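Local structure of response regulator FixJ (5XT2) at residues 64-69 with 89-94. The protein induces, once activated by the sensor FixL, expression of the nifA and fixK genes, binding DNA through a helix-turn-helix motif. Residues are numbered along the deposited sequence; the frame is centred on the assembly and turned at random.
Sequences SDVRMP and ILIMTG. With MG (magnesium ion), chain F; FMT (formic acid), chain J.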
loop_
_atom_site.group_PDB
_atom_site.type_symbol
_atom_site.label_atom_id
_atom_site.label_comp_id
_atom_site.label_asym_id
_atom_site.label_seq_id
_atom_site.Cartn_x
_atom_site.Cartn_y
_atom_site.Cartn_z
ATOM N N SER A 64 1.312 15.455 7.618
ATOM C CA SER A 64 1.681 15.324 9.027
ATOM C C SER A 64 2.689 16.376 9.466
ATOM O O SER A 64 3.580 16.760 8.711
ATOM C CB SER A 64 2.272 13.941 9.350
ATOM O OG SER A 64 2.464 13.722 10.744
ATOM N N ASP A 65 2.572 16.802 10.722
ATOM C CA ASP A 65 3.580 17.663 11.330
ATOM C C ASP A 65 4.887 16.888 11.453
ATOM O O ASP A 65 4.908 15.793 12.006
ATOM C CB ASP A 65 3.027 18.145 12.682
ATOM C CG ASP A 65 4.071 18.659 13.668
ATOM O OD1 ASP A 65 5.246 18.966 13.304
ATOM O OD2 ASP A 65 3.665 18.825 14.854
ATOM N N VAL A 66 5.988 17.431 10.924
ATOM C CA VAL A 66 7.241 16.653 10.978
ATOM C C VAL A 66 7.689 16.405 12.413
ATOM O O VAL A 66 8.552 15.552 12.658
ATOM C CB VAL A 66 8.395 17.330 10.181
ATOM C CG1 VAL A 66 8.801 18.599 10.843
ATOM C CG2 VAL A 66 9.627 16.390 10.070
ATOM N N ARG A 67 7.120 17.101 13.371
ATOM C CA ARG A 67 7.511 16.925 14.748
ATOM C C ARG A 67 6.286 16.632 15.610
ATOM O O ARG A 67 6.198 17.048 16.770
ATOM C CB ARG A 67 8.261 18.156 15.246
ATOM C CG ARG A 67 9.780 17.982 15.049
ATOM C CD ARG A 67 10.562 19.246 15.316
ATOM N NE ARG A 67 11.245 19.164 16.607
ATOM C CZ ARG A 67 11.755 20.200 17.273
ATOM N NH1 ARG A 67 11.701 21.440 16.777
ATOM N NH2 ARG A 67 12.330 19.990 18.447
ATOM N N MET A 68 5.312 15.944 15.057
ATOM C CA MET A 68 4.224 15.475 15.897
ATOM C C MET A 68 4.757 14.683 17.101
ATOM O O MET A 68 5.464 13.680 16.900
ATOM C CB MET A 68 3.292 14.603 15.086
ATOM C CG MET A 68 2.102 14.191 15.830
ATOM S SD MET A 68 0.929 15.548 15.751
ATOM C CE MET A 68 0.133 15.334 17.387
ATOM N N PRO A 69 4.429 15.061 18.337
ATOM C CA PRO A 69 4.879 14.287 19.507
ATOM C C PRO A 69 4.477 12.834 19.392
ATOM O O PRO A 69 3.308 12.510 19.152
ATOM C CB PRO A 69 4.155 14.957 20.675
ATOM C CG PRO A 69 3.511 16.176 20.134
ATOM C CD PRO A 69 3.332 15.979 18.675
ATOM N N ILE A 89 2.418 10.388 1.683
ATOM C CA ILE A 89 2.655 11.137 2.905
ATOM C C ILE A 89 3.378 12.411 2.540
ATOM O O ILE A 89 4.450 12.352 1.925
ATOM C CB ILE A 89 3.480 10.325 3.916
ATOM C CG1 ILE A 89 2.710 9.061 4.292
ATOM C CG2 ILE A 89 3.854 11.170 5.138
ATOM C CD1 ILE A 89 3.625 8.049 4.892
ATOM N N LEU A 90 2.793 13.546 2.917
ATOM C CA LEU A 90 3.407 14.851 2.833
ATOM C C LEU A 90 3.814 15.293 4.228
ATOM O O LEU A 90 3.067 15.104 5.186
ATOM C CB LEU A 90 2.437 15.863 2.237
ATOM C CG LEU A 90 2.053 15.433 0.835
ATOM C CD1 LEU A 90 1.117 16.414 0.146
ATOM C CD2 LEU A 90 3.323 15.332 0.052
ATOM N N ILE A 91 4.977 15.924 4.336
ATOM C CA ILE A 91 5.541 16.330 5.611
ATOM C C ILE A 91 5.525 17.852 5.690
ATOM O O ILE A 91 6.005 18.543 4.770
ATOM C CB ILE A 91 6.966 15.790 5.776
ATOM C CG1 ILE A 91 6.959 14.264 5.788
ATOM C CG2 ILE A 91 7.497 16.220 7.078
ATOM C CD1 ILE A 91 6.227 13.701 6.974
ATOM N N MET A 92 4.967 18.380 6.780
ATOM C CA MET A 92 4.944 19.805 7.049
ATOM C C MET A 92 6.047 20.091 8.047
ATOM O O MET A 92 6.082 19.488 9.144
ATOM C CB MET A 92 3.595 20.218 7.609
ATOM C CG MET A 92 2.525 20.316 6.560
ATOM S SD MET A 92 0.990 20.870 7.333
ATOM C CE MET A 92 0.844 19.738 8.746
ATOM N N THR A 93 6.964 20.970 7.665
ATOM C CA THR A 93 8.119 21.273 8.492
ATOM C C THR A 93 8.309 22.787 8.659
ATOM O O THR A 93 7.945 23.593 7.783
ATOM C CB THR A 93 9.347 20.661 7.883
ATOM O OG1 THR A 93 10.489 21.026 8.659
ATOM C CG2 THR A 93 9.522 21.205 6.517
ATOM N N GLY A 94 8.873 23.174 9.796
ATOM C CA GLY A 94 9.426 24.491 9.909
ATOM C C GLY A 94 10.870 24.505 9.417
ATOM O O GLY A 94 11.534 23.474 9.462
HETATM MG MG MG F . 3.680 20.329 16.407
HETATM C C FMT J . 7.571 23.810 13.439
HETATM O O1 FMT J . 6.607 23.767 14.228
HETATM O O2 FMT J . 8.226 22.808 13.054
HETATM O O HOH W 1 5.376 21.149 11.629
HETATM O O HOH W 2 4.881 19.368 17.832
HETATM O O HOH W 3 5.243 20.929 15.056
HETATM O O HOH W 4 2.731 21.408 14.920
#
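Val66 packs its branched side chain against Ile91 and Thr93 where strand 61-65 gives way to a loop. Its CB meets Ile91 CG2 at 3.4 Å, the side chains crossing at about a right angle, while Val66 CG1 lies 3.6 Å from Thr93 CB and 3.7 Å from Thr93 OG1. The first torsion of Val66, 67°, sets CG1 between backbone N and carbonyl carbon, beside Thr93. On the face bearing Asp65, Met92 folds its CE methyl back over the backbone between Ser64 and Asp65, an unbranched chain supple enough for that turn.

Between these side-chain contacts the strands run parallel, joined by hydrogen bonds from Ser64 N to Leu90 O, Met92 N to Ser64 O and Val66 N to Met92 O; the last, at 2.7 Å, lies in the carbonyl plane. Met92 O also accepts a hydrogen bond from a water that donates to Asp65 OD1 at 2.8 Å, tying the carboxylate to the next strand.

Asp65 suits the strand end because its oxygens divide the work: OD2 binds magnesium at 2.2 Å, and OD1 accepts Arg67 N at 2.6 Å from above the carboxylate plane, closing an Asx turn. Water bridges Arg67 O to the metal, and Asp22 supplies another ligand; this is the acidic pocket of a receiver domain, where Asp65 is probably the phosphorylated residue.

Thr93 OG1 donates a hydrogen bond to Gly94 O at 2.8 Å; an alanine here lacks OG1 and would probably leave that carbonyl without its partner and open a gap beside Val66 CG1.

With helix 73-82, which touches Ser64 and Ile89, the two strands make a beta-alpha-beta unit of the CheY-like fold, flanked by strands 16-20 and 111-115; helix 98-106 packs on Val66, Ile91 and Thr93, whose beta-branched shapes suit this buried layer.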